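Local coordinates for protein KmHsv2 (PDB 3VU4) that probably binds phosphoinositides at membranes as a seven-bladed beta-propeller of the PROPPIN family, to which the autophagy protein Atg18 also belongs, at residues 104-107 with 112-115; 120-125 with 130-135; 277-280 with 285-288. One frame throughout, in Å; residues are numbered along the deposited sequence.

Contact 1 of 3, residues 104-107 with 112-115. With SO4 (sulfate ion), chain C.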
# COMPACT_ATOMS: atom_id res chain seq x y z
N LYS A 104 -9.71 1.50 12.84
CA LYS A 104 -9.68 1.84 11.41
C LYS A 104 -8.38 1.32 10.81
O LYS A 104 -8.32 0.20 10.29
CB LYS A 104 -9.74 3.36 11.21
CG LYS A 104 -11.05 4.03 11.59
CD LYS A 104 -10.95 5.52 11.28
CE LYS A 104 -12.23 6.28 11.62
NZ LYS A 104 -12.10 7.73 11.28
N ASP A 105 -7.32 2.12 10.90
CA ASP A 105 -6.02 1.71 10.38
C ASP A 105 -5.26 0.91 11.43
O ASP A 105 -5.45 1.10 12.63
CB ASP A 105 -5.22 2.95 9.98
CG ASP A 105 -5.91 3.76 8.89
OD1 ASP A 105 -6.01 3.24 7.75
OD2 ASP A 105 -6.34 4.89 9.18
N LEU A 106 -4.39 0.01 10.97
CA LEU A 106 -3.59 -0.83 11.86
C LEU A 106 -2.26 -1.19 11.21
O LEU A 106 -2.24 -1.82 10.14
CB LEU A 106 -4.37 -2.10 12.20
CG LEU A 106 -3.67 -3.07 13.15
CD1 LEU A 106 -3.35 -2.36 14.44
CD2 LEU A 106 -4.56 -4.28 13.41
N PHE A 107 -1.16 -0.81 11.85
CA PHE A 107 0.18 -1.08 11.34
C PHE A 107 1.07 -1.77 12.38
O PHE A 107 0.92 -1.54 13.58
CB PHE A 107 0.84 0.23 10.90
CG PHE A 107 0.08 0.95 9.83
CD1 PHE A 107 0.15 0.53 8.51
CD2 PHE A 107 -0.68 2.06 10.14
CE1 PHE A 107 -0.54 1.22 7.50
CE2 PHE A 107 -1.38 2.76 9.14
CZ PHE A 107 -1.31 2.33 7.82
N PHE A 112 6.73 -1.02 17.09
CA PHE A 112 5.43 -0.42 17.37
C PHE A 112 4.20 -1.12 16.80
O PHE A 112 4.29 -2.00 15.94
CB PHE A 112 5.42 1.00 16.84
CG PHE A 112 6.72 1.72 17.03
CD1 PHE A 112 7.00 2.35 18.23
CD2 PHE A 112 7.66 1.75 16.01
CE1 PHE A 112 8.21 3.01 18.42
CE2 PHE A 112 8.87 2.41 16.18
CZ PHE A 112 9.15 3.04 17.39
N ILE A 113 3.05 -0.68 17.30
CA ILE A 113 1.74 -1.15 16.86
C ILE A 113 0.95 0.14 16.68
O ILE A 113 0.51 0.74 17.66
CB ILE A 113 1.02 -2.01 17.90
CG1 ILE A 113 1.84 -3.27 18.21
CG2 ILE A 113 -0.35 -2.41 17.38
CD1 ILE A 113 1.16 -4.22 19.19
N VAL A 114 0.80 0.60 15.44
CA VAL A 114 0.07 1.83 15.18
C VAL A 114 -1.41 1.48 15.00
O VAL A 114 -1.74 0.58 14.23
CB VAL A 114 0.62 2.55 13.91
CG1 VAL A 114 -0.09 3.87 13.71
CG2 VAL A 114 2.12 2.77 14.05
N VAL A 115 -2.28 2.19 15.71
CA VAL A 115 -3.73 1.95 15.67
C VAL A 115 -4.56 3.24 15.61
O VAL A 115 -4.41 4.11 16.48
CB VAL A 115 -4.20 1.16 16.93
CG1 VAL A 115 -5.69 0.85 16.83
CG2 VAL A 115 -3.40 -0.13 17.08
S SO4 C . -15.78 8.23 12.06
O1 SO4 C . -14.63 8.56 12.92
O2 SO4 C . -15.37 8.32 10.65
O3 SO4 C . -16.23 6.86 12.34
O4 SO4 C . -16.88 9.18 12.32
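Leu106 and Phe107 face Val115 and Val114 across two antiparallel strand segments whose axes approach to 4.7 Å, their directions 170° apart. Phe107 and Val114 form the hydrogen-bonded pair: Phe107 N donates to Val114 O over 2.8 Å in a nearly straight bond (170°), and Val114 N returns a more bent one to Phe107 O. The next pair, Leu106 with Val115, is non-hydrogen-bonded, and there the CA of Leu106 turns its hydrogen toward Val114 O, a 3.3 Å contact that gives this carbonyl a second, weaker partner.

The two pairs dress different faces of the sheet. On one, Leu106 and Val115 lie alongside each other and point the same way, with CD1 of Leu106 3.5 Å from CG2 of Val115. Leu106 reaches it because its CG stands anti to the backbone N (chi1 -179°), which also leaves CD1 4.2 Å from CG2 of Ile113. On the other face the side chains of Phe107 and Val114 cross obliquely: their CB atoms are 3.8 Å apart, and CB of Val114 sits at the edge of the phenyl ring, near its plane, so the valine packs against the ring's rim and not over its face.

Lys104 leads away from the partner strand. Its extended chain carries NZ to a sulfate, with a 3.1 Å bond to O1 and a weak one to O2, while Gly118 O also accepts from NZ.

Each face is covered by a different neighbouring sheet. Leu106 packs on Val83 and Ile113 on Ile85, both of strand 82-87, whereas Phe107 and Val114 meet Phe145 of strand 142-146. A hairpin of the first two strands of a blade, apolar on both faces and wedged between the blades before and after it, is characteristic of the beta-propeller.

Contact 2 of 3, residues 120-125 with 130-135. With SO4 (sulfate ion), chain D.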
# COMPACT_ATOMS: atom_id res chain seq x y z
N VAL A 120 -8.18 9.64 16.05
CA VAL A 120 -6.98 9.50 16.87
C VAL A 120 -6.06 8.38 16.37
O VAL A 120 -6.52 7.38 15.82
CB VAL A 120 -7.38 9.17 18.33
CG1 VAL A 120 -6.14 8.99 19.19
CG2 VAL A 120 -8.27 10.27 18.89
N ILE A 121 -4.76 8.57 16.54
CA ILE A 121 -3.79 7.54 16.17
C ILE A 121 -3.03 7.23 17.46
O ILE A 121 -2.52 8.15 18.11
CB ILE A 121 -2.78 8.02 15.12
CG1 ILE A 121 -3.50 8.41 13.83
CG2 ILE A 121 -1.77 6.91 14.84
CD1 ILE A 121 -2.57 8.87 12.72
N SER A 122 -2.98 5.96 17.84
CA SER A 122 -2.27 5.56 19.05
C SER A 122 -1.15 4.59 18.73
O SER A 122 -1.32 3.65 17.96
CB SER A 122 -3.21 4.91 20.06
OG SER A 122 -4.06 5.87 20.67
N VAL A 123 0.01 4.82 19.32
CA VAL A 123 1.13 3.94 19.08
C VAL A 123 1.44 3.19 20.37
O VAL A 123 1.79 3.80 21.37
CB VAL A 123 2.39 4.72 18.62
CG1 VAL A 123 3.42 3.75 18.07
CG2 VAL A 123 2.01 5.74 17.56
N PHE A 124 1.28 1.88 20.34
CA PHE A 124 1.58 1.06 21.50
C PHE A 124 2.92 0.38 21.24
O PHE A 124 3.43 0.44 20.12
CB PHE A 124 0.49 0.00 21.72
CG PHE A 124 -0.87 0.57 22.01
CD1 PHE A 124 -1.60 1.19 21.00
CD2 PHE A 124 -1.40 0.52 23.29
CE1 PHE A 124 -2.86 1.75 21.27
CE2 PHE A 124 -2.66 1.07 23.57
CZ PHE A 124 -3.38 1.68 22.56
N LYS A 125 3.49 -0.25 22.26
CA LYS A 125 4.76 -0.93 22.09
C LYS A 125 4.51 -2.37 21.69
O LYS A 125 3.61 -3.01 22.22
CB LYS A 125 5.57 -0.92 23.39
CG LYS A 125 6.83 -1.77 23.30
CD LYS A 125 7.57 -1.90 24.62
CE LYS A 125 8.81 -2.76 24.43
NZ LYS A 125 9.61 -2.92 25.67
N TRP A 130 3.03 -3.60 26.47
CA TRP A 130 2.01 -3.32 25.46
C TRP A 130 1.23 -2.03 25.75
O TRP A 130 0.00 -2.01 25.70
CB TRP A 130 1.00 -4.47 25.37
CG TRP A 130 1.63 -5.82 25.20
CD1 TRP A 130 1.93 -6.71 26.19
CD2 TRP A 130 2.02 -6.44 23.97
NE1 TRP A 130 2.50 -7.85 25.65
CE2 TRP A 130 2.56 -7.71 24.29
CE3 TRP A 130 1.98 -6.04 22.62
CZ2 TRP A 130 3.05 -8.58 23.32
CZ3 TRP A 130 2.47 -6.92 21.65
CH2 TRP A 130 3.00 -8.17 22.01
N LYS A 131 1.96 -0.95 26.03
CA LYS A 131 1.32 0.32 26.34
C LYS A 131 1.78 1.43 25.40
O LYS A 131 2.74 1.27 24.65
CB LYS A 131 1.65 0.71 27.78
CG LYS A 131 1.49 -0.44 28.78
CD LYS A 131 0.16 -0.39 29.52
CE LYS A 131 0.14 0.76 30.53
NZ LYS A 131 -1.08 0.77 31.37
N ARG A 132 1.08 2.57 25.44
CA ARG A 132 1.40 3.71 24.60
C ARG A 132 2.84 4.19 24.76
O ARG A 132 3.26 4.54 25.86
CB ARG A 132 0.49 4.89 24.94
CG ARG A 132 -0.99 4.74 24.62
CD ARG A 132 -1.69 6.01 25.10
NE ARG A 132 -2.98 6.27 24.48
CZ ARG A 132 -4.10 5.61 24.74
NH1 ARG A 132 -4.10 4.62 25.63
NH2 ARG A 132 -5.23 5.95 24.14
N ILE A 133 3.60 4.22 23.67
CA ILE A 133 4.97 4.69 23.72
C ILE A 133 5.01 6.19 23.50
O ILE A 133 6.06 6.82 23.64
CB ILE A 133 5.83 4.06 22.61
CG1 ILE A 133 5.68 2.54 22.63
CG2 ILE A 133 7.29 4.43 22.80
CD1 ILE A 133 6.43 1.86 21.49
N THR A 134 3.87 6.78 23.16
CA THR A 134 3.82 8.21 22.90
C THR A 134 2.41 8.76 23.05
O THR A 134 1.45 8.00 23.15
CB THR A 134 4.34 8.52 21.49
OG1 THR A 134 4.32 9.93 21.28
CG2 THR A 134 3.46 7.84 20.45
N ASP A 135 2.29 10.09 23.07
CA ASP A 135 0.98 10.72 23.19
C ASP A 135 0.11 10.43 21.98
O ASP A 135 0.62 10.24 20.87
CB ASP A 135 1.11 12.24 23.31
CG ASP A 135 1.53 12.69 24.69
OD1 ASP A 135 0.98 12.17 25.69
OD2 ASP A 135 2.40 13.58 24.77
S SO4 D . -1.76 3.47 28.46
O1 SO4 D . -0.69 4.27 29.07
O2 SO4 D . -2.86 4.36 28.04
O3 SO4 D . -1.23 2.74 27.29
O4 SO4 D . -2.28 2.50 29.44
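Val123 to Lys125 meet Lys131 to Ile133 where the chain, having left strand 120-125, doubles back along it. A single backbone bridge joins Phe124 to Arg132. Ile133 N donates to Val123 O, and Lys125 N donates to Lys131 O over 2.9 Å.

The tightly packed part is built round Val123 and Phe124, both buried, and is largely apolar. Ile133 lays CD1 against the start of the Lys125 side chain, 3.5 Å from its CB, and also touches Phe112. Beside it, CG2 of Thr134 rests 3.8 Å from CB of Val123, the threonine turning this methyl, and not OG1, toward the valine. With an alanine here instead of Ile133, a gap is likely to open between Lys125 and Phe112, the CB of the one and the ring of the other left without the methyl between them.

Phe124 marks the passage to the solvent side. CG of Arg132 lies 4.2 Å above one face of its ring, displaced toward the rim, and the guanidinium is turned 50° from the ring plane. Farther out, charge replaces packing. A sulfate, probably from the crystallisation liquor, takes an almost perfectly straight bond (178°) from Arg132 N to its O3, another of 2.9 Å from Lys131 NZ to O4, and a weak one from Arg132 NH1 to O2. The bends of the Lys131 chain at chi2 and chi3 curl its amine round to the ion. NH2 of Arg132 forms a salt bridge with Asp136, which also accepts from Ser122 OG and so helps to set the guanidinium.

This is the connection from the third to the fourth strand of a propeller blade, folded back on the blade's outer part, whose exposed side holds a sulfate in the crystal.

Contact 3 of 3, residues 277-280 with 285-288. With SO4 (sulfate ion), chain F.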
# COMPACT_ATOMS: atom_id res chain seq x y z
N ARG A 277 22.95 5.93 -24.89
CA ARG A 277 23.28 7.33 -24.79
C ARG A 277 23.07 8.09 -26.11
O ARG A 277 23.12 9.31 -26.12
CB ARG A 277 24.72 7.49 -24.31
CG ARG A 277 24.88 8.19 -22.97
CD ARG A 277 24.14 7.48 -21.84
NE ARG A 277 22.74 7.91 -21.68
CZ ARG A 277 22.35 9.11 -21.26
NH1 ARG A 277 23.26 10.03 -20.94
NH2 ARG A 277 21.06 9.40 -21.13
N HIS A 278 22.81 7.38 -27.20
CA HIS A 278 22.60 8.05 -28.49
C HIS A 278 21.43 7.52 -29.30
O HIS A 278 20.90 6.45 -29.03
CB HIS A 278 23.87 8.01 -29.34
CG HIS A 278 25.04 8.69 -28.70
ND1 HIS A 278 25.88 8.06 -27.82
CD2 HIS A 278 25.43 9.99 -28.73
CE1 HIS A 278 26.74 8.93 -27.32
NE2 HIS A 278 26.48 10.11 -27.85
N ALA A 279 21.04 8.28 -30.31
CA ALA A 279 19.93 7.92 -31.19
C ALA A 279 20.14 8.60 -32.53
O ALA A 279 20.94 9.54 -32.64
CB ALA A 279 18.61 8.38 -30.56
N LEU A 280 19.42 8.16 -33.55
CA LEU A 280 19.57 8.74 -34.88
C LEU A 280 21.03 8.77 -35.31
O LEU A 280 21.59 9.83 -35.56
CB LEU A 280 18.99 10.15 -34.89
CG LEU A 280 17.47 10.14 -34.81
CD1 LEU A 280 16.97 11.38 -34.08
CD2 LEU A 280 16.90 10.05 -36.22
N ASN A 285 21.81 13.04 -28.56
CA ASN A 285 22.26 12.64 -27.22
C ASN A 285 20.98 12.33 -26.45
O ASN A 285 20.30 13.25 -26.01
CB ASN A 285 22.98 13.78 -26.51
CG ASN A 285 24.33 14.07 -27.10
OD1 ASN A 285 24.46 14.31 -28.29
ND2 ASN A 285 25.36 14.06 -26.26
N MET A 286 20.67 11.05 -26.29
CA MET A 286 19.46 10.64 -25.60
C MET A 286 19.35 11.11 -24.14
O MET A 286 20.28 10.95 -23.35
CB MET A 286 19.32 9.12 -25.64
CG MET A 286 18.79 8.57 -26.95
SD MET A 286 17.20 9.28 -27.43
CE MET A 286 16.14 8.77 -26.04
N LYS A 287 18.21 11.71 -23.81
CA LYS A 287 17.93 12.17 -22.45
C LYS A 287 16.66 11.46 -22.01
O LYS A 287 15.78 11.17 -22.83
CB LYS A 287 17.72 13.68 -22.43
CG LYS A 287 18.97 14.47 -22.74
CD LYS A 287 20.01 14.25 -21.68
CE LYS A 287 21.32 14.89 -22.09
NZ LYS A 287 22.40 14.57 -21.13
N TYR A 288 16.56 11.18 -20.72
CA TYR A 288 15.37 10.48 -20.20
C TYR A 288 14.70 11.24 -19.07
O TYR A 288 14.93 10.97 -17.89
CB TYR A 288 15.75 9.06 -19.74
CG TYR A 288 16.38 8.24 -20.85
CD1 TYR A 288 17.75 8.35 -21.14
CD2 TYR A 288 15.59 7.41 -21.66
CE1 TYR A 288 18.32 7.67 -22.22
CE2 TYR A 288 16.15 6.72 -22.74
CZ TYR A 288 17.51 6.86 -23.02
OH TYR A 288 18.06 6.21 -24.10
S SO4 F . 25.18 4.30 -27.29
O1 SO4 F . 25.15 4.07 -25.83
O2 SO4 F . 26.20 5.33 -27.57
O3 SO4 F . 25.54 3.05 -27.98
O4 SO4 F . 23.87 4.74 -27.79
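A two-stranded antiparallel ribbon, in the long connection between the third and fourth strands of the sixth blade, pairs His278 with Asn285; in PROPPINs the corresponding loop is thought to help membrane attachment. The pair is non-hydrogen-bonded, and the ribbon is tied beside it by Met286 N, which donates to Arg277 O over 3.0 Å in a bent bond. Ala279 CB packs 3.5 Å from SD of Met286, whose chain is bent at chi2 and chi3.

Arg277, bent at chi2 and chi3, brings its guanidinium to the opposite segment. Met286 O lies against one face of that group, too poorly angled for a hydrogen bond, while NH2 approaches the edge of the Tyr288 ring, 3.4 Å from CE1. The hydroxyl of Tyr288 bonds instead to Lys276 O.

A sulfate, probably from the crystallisation liquor, is held by three donors from two consecutive residues: Arg277 N to O1 (170°), His278 N to O4, and His278 ND1 to O2 at 2.8 Å. The ion lies at the imidazole edge, and its charge would probably favour a protonated ring. Two amides and an imidazole N-H together suggest that this exposed ribbon can take up an anion, though crystal neighbours touch it.

Contacts 1 and 2 follow one another along the chain and share the third blade, their centres 9 Å apart. Strand 112-117 lies between strands 103-108 and 120-125; it is joined to the latter by probable backbone hydrogen bonds, with Phe112 packing on Val123 and Ile133 besides. The two contacts thus trace the blade from its inner hairpin outward. Contact 3 comes last and stands alone: its centre is 47 Å from contact 1 and 53 Å from contact 2, on the opposite side of the chain's centre, in a ribbon projecting from the sixth blade. The protein thus combines a compact propeller of radially set blades with a protruding element, consistent with membrane engagement by surface loops.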